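Local atomic coordinates of UPF0749 protein MT1873 (Mycobacterium tuberculosis, PDB entry 3GMG), a protein that is of unknown function but belongs to the UPF0749 (DUF881) family and is probably membrane-associated, this chain being its C-terminal part. Residues 107-119 / 135-147. Sequence-based numbering, arbitrary orientation.
Sequences LAIGDPPTLAAAM and RMVVQQADRVDVT
Met-119 and Val-138 meet where helix 112-119 lies over strand 135-141, the outermost of five antiparallel strands within this chain, in a helix-on-sheet layer of an alpha+beta fold; helix and strand run nearly antiparallel (169°). Toward the helix's C-terminal end the contact is apolar and well packed. Val-138 suits a strand facing a helix because its two methyls divide the work: CG1, anti to the backbone N (chi1 -179°), faces CB of Ala-116, while CG2 lies 4.0 Å from CB of Met-119. Ala-116, with only a methyl, lets the helix sit close to the strand. Met-119 is bent at chi2 and chi3, its side chain crosses that of Met-136 at about a right angle, and its SD lies 3.8 Å from SD of Met-136; both methionines also touch Ile-40 of the neighbouring strand.

Beyond the corner at Asp-142, strand 143-146 crosses strand 107-109 at -111°. Branched Val-144 and Val-146 fill this crossing: Val-144 CG1 reaches CB of Leu-107, and CD1 of Ile-109 packs 3.8 Å from CG2 of Val-146.

The solvent side is held less specifically. Exposed, extended Gln-140 lies against the first helical turn, where Pro-112 and Pro-113 follow the N-cap Asp-111 and suit a turn that needs no backbone N-H. Its amide gains no hydrogen bond there: OE1 lies 3.4 Å from N of Pro-113, which carries no hydrogen, and NE2 rests 3.6 Å from CB of Ala-116.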
ATOM      1  N   LEU A 107     -15.852  -7.137  -6.478  1.00 10.17           N
ATOM      2  CA  LEU A 107     -16.532  -7.569  -5.248  1.00 10.22           C
ATOM      3  C   LEU A 107     -15.869  -6.868  -4.088  1.00 10.54           C
ATOM      4  O   LEU A 107     -14.653  -6.813  -4.009  1.00 11.01           O
ATOM      5  CB  LEU A 107     -16.403  -9.071  -5.059  1.00 10.92           C
ATOM      6  CG  LEU A 107     -16.855  -9.950  -6.222  1.00 13.14           C
ATOM      7  CD1 LEU A 107     -16.451 -11.387  -5.988  1.00 15.33           C
ATOM      8  CD2 LEU A 107     -18.372  -9.883  -6.343  1.00 15.92           C
ATOM      9  N   ALA A 108     -16.657  -6.299  -3.197  1.00  9.88           N
ATOM     10  CA  ALA A 108     -16.115  -5.616  -2.015  1.00  9.85           C
ATOM     11  C   ALA A 108     -16.983  -5.916  -0.805  1.00 10.30           C
ATOM     12  O   ALA A 108     -18.206  -5.862  -0.888  1.00 11.27           O
ATOM     13  CB  ALA A 108     -16.046  -4.152  -2.224  1.00 11.03           C
ATOM     14  N   ILE A 109     -16.331  -6.229   0.300  1.00  9.86           N
ATOM     15  CA  ILE A 109     -16.993  -6.512   1.572  1.00 10.72           C
ATOM     16  C   ILE A 109     -16.911  -5.282   2.448  1.00 10.84           C
ATOM     17  O   ILE A 109     -15.824  -4.731   2.648  1.00 11.65           O
ATOM     18  CB  ILE A 109     -16.382  -7.727   2.263  1.00 10.53           C
ATOM     19  CG1 ILE A 109     -16.703  -9.019   1.486  1.00 11.82           C
ATOM     20  CG2 ILE A 109     -16.908  -7.866   3.710  1.00 12.12           C
ATOM     21  CD1 ILE A 109     -15.885 -10.227   1.888  1.00 13.48           C
ATOM     22  N   GLY A 110     -18.055  -4.838   2.939  1.00 11.25           N
ATOM     23  CA  GLY A 110     -18.162  -3.617   3.759  1.00 11.98           C
ATOM     24  C   GLY A 110     -19.617  -3.253   3.950  1.00 12.97           C
ATOM     25  O   GLY A 110     -20.494  -4.037   3.592  1.00 11.92           O
ATOM     26  N   ASP A 111     -19.908  -2.067   4.488  1.00 13.44           N
ATOM     27  CA  ASP A 111     -21.300  -1.625   4.629  1.00 13.59           C
ATOM     28  C   ASP A 111     -21.886  -1.334   3.242  1.00 13.05           C
ATOM     29  O   ASP A 111     -21.458  -0.393   2.567  1.00 12.95           O
ATOM     30  CB  ASP A 111     -21.416  -0.383   5.521  1.00 14.85           C
ATOM     31  CG  ASP A 111     -22.836   0.055   5.683  1.00 16.21           C
ATOM     32  OD1 ASP A 111     -23.622  -0.760   6.205  1.00 18.92           O
ATOM     33  OD2 ASP A 111     -23.178   1.172   5.232  1.00 18.26           O
ATOM     34  N   PRO A 112     -22.881  -2.130   2.809  1.00 12.55           N
ATOM     35  CA  PRO A 112     -23.331  -1.969   1.408  1.00 12.57           C
ATOM     36  C   PRO A 112     -23.833  -0.564   1.018  1.00 12.95           C
ATOM     37  O   PRO A 112     -23.461  -0.057  -0.034  1.00 12.73           O
ATOM     38  CB  PRO A 112     -24.413  -3.065   1.258  1.00 13.29           C
ATOM     39  CG  PRO A 112     -24.087  -4.047   2.249  1.00 13.47           C
ATOM     40  CD  PRO A 112     -23.558  -3.275   3.437  1.00 13.06           C
ATOM     41  N   PRO A 113     -24.629   0.108   1.879  1.00 13.32           N
ATOM     42  CA  PRO A 113     -25.023   1.458   1.508  1.00 14.13           C
ATOM     43  C   PRO A 113     -23.849   2.467   1.406  1.00 14.19           C
ATOM     44  O   PRO A 113     -23.893   3.377   0.560  1.00 15.26           O
ATOM     45  CB  PRO A 113     -25.999   1.844   2.635  1.00 15.00           C
ATOM     46  CG  PRO A 113     -26.522   0.547   3.115  1.00 13.86           C
ATOM     47  CD  PRO A 113     -25.380  -0.386   3.051  1.00 14.09           C
ATOM     48  N   THR A 114     -22.819   2.308   2.235  1.00 13.98           N
ATOM     49  CA  THR A 114     -21.667   3.213   2.197  1.00 14.18           C
ATOM     50  C   THR A 114     -20.843   2.969   0.937  1.00 12.87           C
ATOM     51  O   THR A 114     -20.420   3.913   0.274  1.00 13.04           O
ATOM     52  CB  THR A 114     -20.768   3.055   3.423  1.00 14.97           C
ATOM     53  OG1 THR A 114     -21.578   3.136   4.609  1.00 17.82           O
ATOM     54  CG2 THR A 114     -19.698   4.126   3.463  1.00 15.94           C
ATOM     55  N   LEU A 115     -20.606   1.689   0.630  1.00 12.15           N
ATOM     56  CA  LEU A 115     -19.878   1.344  -0.598  1.00 11.65           C
ATOM     57  C   LEU A 115     -20.641   1.835  -1.813  1.00 11.94           C
ATOM     58  O   LEU A 115     -20.043   2.379  -2.719  1.00 11.92           O
ATOM     59  CB  LEU A 115     -19.676  -0.179  -0.682  1.00 11.10           C
ATOM     60  CG  LEU A 115     -18.816  -0.780   0.435  1.00 12.32           C
ATOM     61  CD1 LEU A 115     -18.883  -2.311   0.446  1.00 13.68           C
ATOM     62  CD2 LEU A 115     -17.377  -0.324   0.350  1.00 15.60           C
ATOM     63  N   ALA A 116     -21.962   1.669  -1.841  1.00 12.11           N
ATOM     64  CA  ALA A 116     -22.756   2.167  -2.958  1.00 13.48           C
ATOM     65  C   ALA A 116     -22.708   3.681  -3.062  1.00 13.99           C
ATOM     66  O   ALA A 116     -22.601   4.227  -4.154  1.00 14.24           O
ATOM     67  CB  ALA A 116     -24.194   1.681  -2.861  1.00 14.08           C
ATOM     68  N   ALA A 117     -22.790   4.363  -1.920  1.00 13.48           N
ATOM     69  CA  ALA A 117     -22.699   5.832  -1.906  1.00 14.36           C
ATOM     70  C   ALA A 117     -21.394   6.311  -2.523  1.00 14.33           C
ATOM     71  O   ALA A 117     -21.400   7.261  -3.318  1.00 16.14           O
ATOM     72  CB  ALA A 117     -22.843   6.379  -0.479  1.00 14.39           C
ATOM     73  N   ALA A 118     -20.285   5.647  -2.190  1.00 13.89           N
ATOM     74  CA  ALA A 118     -18.989   6.014  -2.742  1.00 13.58           C
ATOM     75  C   ALA A 118     -19.021   5.936  -4.251  1.00 13.76           C
ATOM     76  O   ALA A 118     -18.507   6.814  -4.944  1.00 13.87           O
ATOM     77  CB  ALA A 118     -17.863   5.146  -2.177  1.00 14.32           C
ATOM     78  N   MET A 119     -19.622   4.864  -4.769  1.00 14.36           N
ATOM     79  CA  MET A 119     -19.698   4.722  -6.223  1.00 14.64           C
ATOM     80  C   MET A 119     -20.480   5.834  -6.897  1.00 15.61           C
ATOM     81  O   MET A 119     -20.199   6.159  -8.040  1.00 15.28           O
ATOM     82  CB  MET A 119     -20.272   3.355  -6.623  1.00 14.99           C
ATOM     83  CG  MET A 119     -19.365   2.160  -6.369  1.00 14.91           C
ATOM     84  SD  MET A 119     -17.745   2.134  -7.201  1.00 13.21           S
ATOM     85  CE  MET A 119     -16.869   2.719  -5.803  1.00 11.19           C
ATOM     86  N   ARG A 135     -20.918   1.587 -18.678  1.00 18.35           N
ATOM     87  CA  ARG A 135     -22.012   1.532 -17.707  0.50 18.06           C
ATOM     88  C   ARG A 135     -21.498   0.843 -16.459  1.00 17.22           C
ATOM     89  O   ARG A 135     -20.779  -0.129 -16.590  1.00 16.15           O
ATOM     90  CB  ARG A 135     -23.165   0.667 -18.240  0.50 18.83           C
ATOM     91  CG  ARG A 135     -24.386   1.418 -18.703  0.50 21.91           C
ATOM     92  CD  ARG A 135     -25.625   0.552 -18.490  0.50 24.59           C
ATOM     93  NE  ARG A 135     -25.429  -0.843 -18.907  0.50 27.75           N
ATOM     94  CZ  ARG A 135     -26.005  -1.878 -18.299  0.50 28.67           C
ATOM     95  NH1 ARG A 135     -26.790  -1.659 -17.255  0.50 29.10           N
ATOM     96  NH2 ARG A 135     -25.794  -3.126 -18.718  0.50 29.45           N
ATOM     97  N   MET A 136     -21.931   1.294 -15.292  1.00 15.41           N
ATOM     98  CA  MET A 136     -21.682   0.614 -14.043  1.00 14.32           C
ATOM     99  C   MET A 136     -23.006   0.213 -13.422  1.00 13.99           C
ATOM    100  O   MET A 136     -23.953   1.003 -13.406  1.00 15.23           O
ATOM    101  CB  MET A 136     -20.938   1.542 -13.064  1.00 14.13           C
ATOM    102  CG  MET A 136     -20.540   0.905 -11.716  1.00 12.12           C
ATOM    103  SD  MET A 136     -19.711   2.096 -10.510  1.00  9.10           S
ATOM    104  CE  MET A 136     -18.070   2.151 -11.247  1.00 16.27           C
ATOM    105  N   VAL A 137     -23.072  -1.015 -12.920  1.00 12.43           N
ATOM    106  CA  VAL A 137     -24.200  -1.496 -12.106  1.00 12.58           C
ATOM    107  C   VAL A 137     -23.640  -1.812 -10.713  1.00 12.28           C
ATOM    108  O   VAL A 137     -22.624  -2.487 -10.580  1.00 12.60           O
ATOM    109  CB  VAL A 137     -24.861  -2.762 -12.697  1.00 13.05           C
ATOM    110  CG1 VAL A 137     -26.008  -3.250 -11.794  1.00 14.38           C
ATOM    111  CG2 VAL A 137     -25.350  -2.487 -14.121  1.00 15.71           C
ATOM    112  N   VAL A 138     -24.310  -1.322  -9.673  1.00 12.58           N
ATOM    113  CA  VAL A 138     -23.895  -1.513  -8.286  1.00 13.77           C
ATOM    114  C   VAL A 138     -24.966  -2.307  -7.559  1.00 13.47           C
ATOM    115  O   VAL A 138     -26.087  -1.831  -7.393  1.00 15.43           O
ATOM    116  CB  VAL A 138     -23.711  -0.142  -7.594  1.00 14.17           C
ATOM    117  CG1 VAL A 138     -23.266  -0.334  -6.157  1.00 15.14           C
ATOM    118  CG2 VAL A 138     -22.687   0.700  -8.334  1.00 16.13           C
ATOM    119  N   GLN A 139     -24.638  -3.518  -7.151  1.00 12.42           N
ATOM    120  CA  GLN A 139     -25.568  -4.396  -6.447  1.00 12.25           C
ATOM    121  C   GLN A 139     -25.147  -4.518  -4.976  1.00 12.13           C
ATOM    122  O   GLN A 139     -24.122  -5.097  -4.662  1.00 13.09           O
ATOM    123  CB  GLN A 139     -25.598  -5.781  -7.107  1.00 12.98           C
ATOM    124  CG  GLN A 139     -26.459  -6.813  -6.391  1.00 13.51           C
ATOM    125  CD  GLN A 139     -27.927  -6.495  -6.521  1.00 16.12           C
ATOM    126  OE1 GLN A 139     -28.488  -6.578  -7.621  1.00 16.12           O
ATOM    127  NE2 GLN A 139     -28.555  -6.051  -5.431  1.00 17.48           N
ATOM    128  N   GLN A 140     -25.983  -4.011  -4.078  1.00 12.12           N
ATOM    129  CA  GLN A 140     -25.806  -4.255  -2.656  1.00 12.90           C
ATOM    130  C   GLN A 140     -26.239  -5.673  -2.337  1.00 13.28           C
ATOM    131  O   GLN A 140     -27.236  -6.184  -2.895  1.00 14.52           O
ATOM    132  CB  GLN A 140     -26.609  -3.261  -1.822  1.00 13.26           C
ATOM    133  CG  GLN A 140     -26.158  -1.829  -2.003  1.00 14.63           C
ATOM    134  CD  GLN A 140     -26.933  -0.834  -1.152  1.00 17.20           C
ATOM    135  OE1 GLN A 140     -27.203  -1.096   0.014  1.00 19.56           O
ATOM    136  NE2 GLN A 140     -27.274   0.303  -1.730  1.00 21.03           N
ATOM    137  N   ALA A 141     -25.514  -6.330  -1.439  1.00 12.93           N
ATOM    138  CA  ALA A 141     -25.785  -7.722  -1.128  1.00 13.29           C
ATOM    139  C   ALA A 141     -25.530  -8.024   0.341  1.00 14.14           C
ATOM    140  O   ALA A 141     -24.556  -7.570   0.935  1.00 14.03           O
ATOM    141  CB  ALA A 141     -24.939  -8.644  -2.012  1.00 14.31           C
ATOM    142  N   ASP A 142     -26.401  -8.830   0.923  1.00 14.94           N
ATOM    143  CA  ASP A 142     -26.209  -9.253   2.300  1.00 15.89           C
ATOM    144  C   ASP A 142     -25.006 -10.188   2.459  1.00 14.17           C
ATOM    145  O   ASP A 142     -24.462 -10.334   3.548  1.00 14.34           O
ATOM    146  CB  ASP A 142     -27.476  -9.925   2.828  1.00 16.95           C
ATOM    147  CG  ASP A 142     -28.615  -8.942   3.054  1.00 20.04           C
ATOM    148  OD1 ASP A 142     -28.388  -7.706   3.080  1.00 24.75           O
ATOM    149  OD2 ASP A 142     -29.761  -9.414   3.223  1.00 27.96           O
ATOM    150  N   ARG A 143     -24.564 -10.820   1.369  1.00 13.86           N
ATOM    151  CA  ARG A 143     -23.387 -11.677   1.378  1.00 13.26           C
ATOM    152  C   ARG A 143     -22.654 -11.611   0.046  1.00 13.24           C
ATOM    153  O   ARG A 143     -23.227 -11.875  -1.003  1.00 13.90           O
ATOM    154  CB  ARG A 143     -23.751 -13.141   1.625  1.00 13.83           C
ATOM    155  CG  ARG A 143     -22.574 -14.085   1.551  1.00 14.10           C
ATOM    156  CD  ARG A 143     -22.959 -15.525   1.864  1.00 15.84           C
ATOM    157  NE  ARG A 143     -21.896 -16.422   1.471  1.00 17.06           N
ATOM    158  CZ  ARG A 143     -22.016 -17.743   1.412  1.00 23.03           C
ATOM    159  NH1 ARG A 143     -23.181 -18.322   1.725  1.00 24.28           N
ATOM    160  NH2 ARG A 143     -20.982 -18.480   1.025  1.00 25.15           N
ATOM    161  N   VAL A 144     -21.367 -11.323   0.142  1.00 12.93           N
ATOM    162  CA  VAL A 144     -20.429 -11.327  -0.969  1.00 12.92           C
ATOM    163  C   VAL A 144     -19.254 -12.194  -0.549  1.00 12.59           C
ATOM    164  O   VAL A 144     -18.811 -12.105   0.606  1.00 12.33           O
ATOM    165  CB  VAL A 144     -19.955  -9.882  -1.219  1.00 13.65           C
ATOM    166  CG1 VAL A 144     -18.771  -9.845  -2.200  1.00 15.67           C
ATOM    167  CG2 VAL A 144     -21.108  -9.010  -1.706  1.00 15.17           C
ATOM    168  N   ASP A 145     -18.748 -13.042  -1.437  1.00 11.95           N
ATOM    169  CA  ASP A 145     -17.593 -13.890  -1.143  1.00 12.71           C
ATOM    170  C   ASP A 145     -16.365 -13.455  -1.931  1.00 12.54           C
ATOM    171  O   ASP A 145     -16.424 -13.326  -3.147  1.00 13.50           O
ATOM    172  CB  ASP A 145     -17.872 -15.362  -1.471  1.00 13.19           C
ATOM    173  CG  ASP A 145     -18.926 -16.008  -0.556  1.00 16.39           C
ATOM    174  OD1 ASP A 145     -19.445 -15.377   0.380  1.00 15.46           O
ATOM    175  OD2 ASP A 145     -19.238 -17.189  -0.822  1.00 20.81           O
ATOM    176  N   VAL A 146     -15.270 -13.208  -1.218  1.00 12.28           N
ATOM    177  CA  VAL A 146     -13.989 -12.853  -1.804  1.00 13.13           C
ATOM    178  C   VAL A 146     -13.076 -14.037  -1.576  1.00 13.97           C
ATOM    179  O   VAL A 146     -12.590 -14.247  -0.461  1.00 14.79           O
ATOM    180  CB  VAL A 146     -13.414 -11.559  -1.174  1.00 12.13           C
ATOM    181  CG1 VAL A 146     -11.946 -11.362  -1.585  1.00 12.99           C
ATOM    182  CG2 VAL A 146     -14.274 -10.364  -1.589  1.00 13.12           C
ATOM    183  N   THR A 147     -12.854 -14.832  -2.608  1.00 14.76           N
ATOM    184  CA  THR A 147     -12.146 -16.095  -2.441  1.00 16.18           C
ATOM    185  C   THR A 147     -10.757 -16.107  -3.067  1.00 15.85           C
ATOM    186  O   THR A 147      -9.965 -17.014  -2.779  1.00 17.69           O
ATOM    187  CB  THR A 147     -12.975 -17.279  -3.024  1.00 16.96           C
ATOM    188  OG1 THR A 147     -13.173 -17.073  -4.422  1.00 19.47           O
ATOM    189  CG2 THR A 147     -14.317 -17.393  -2.333  1.00 17.55           C
TER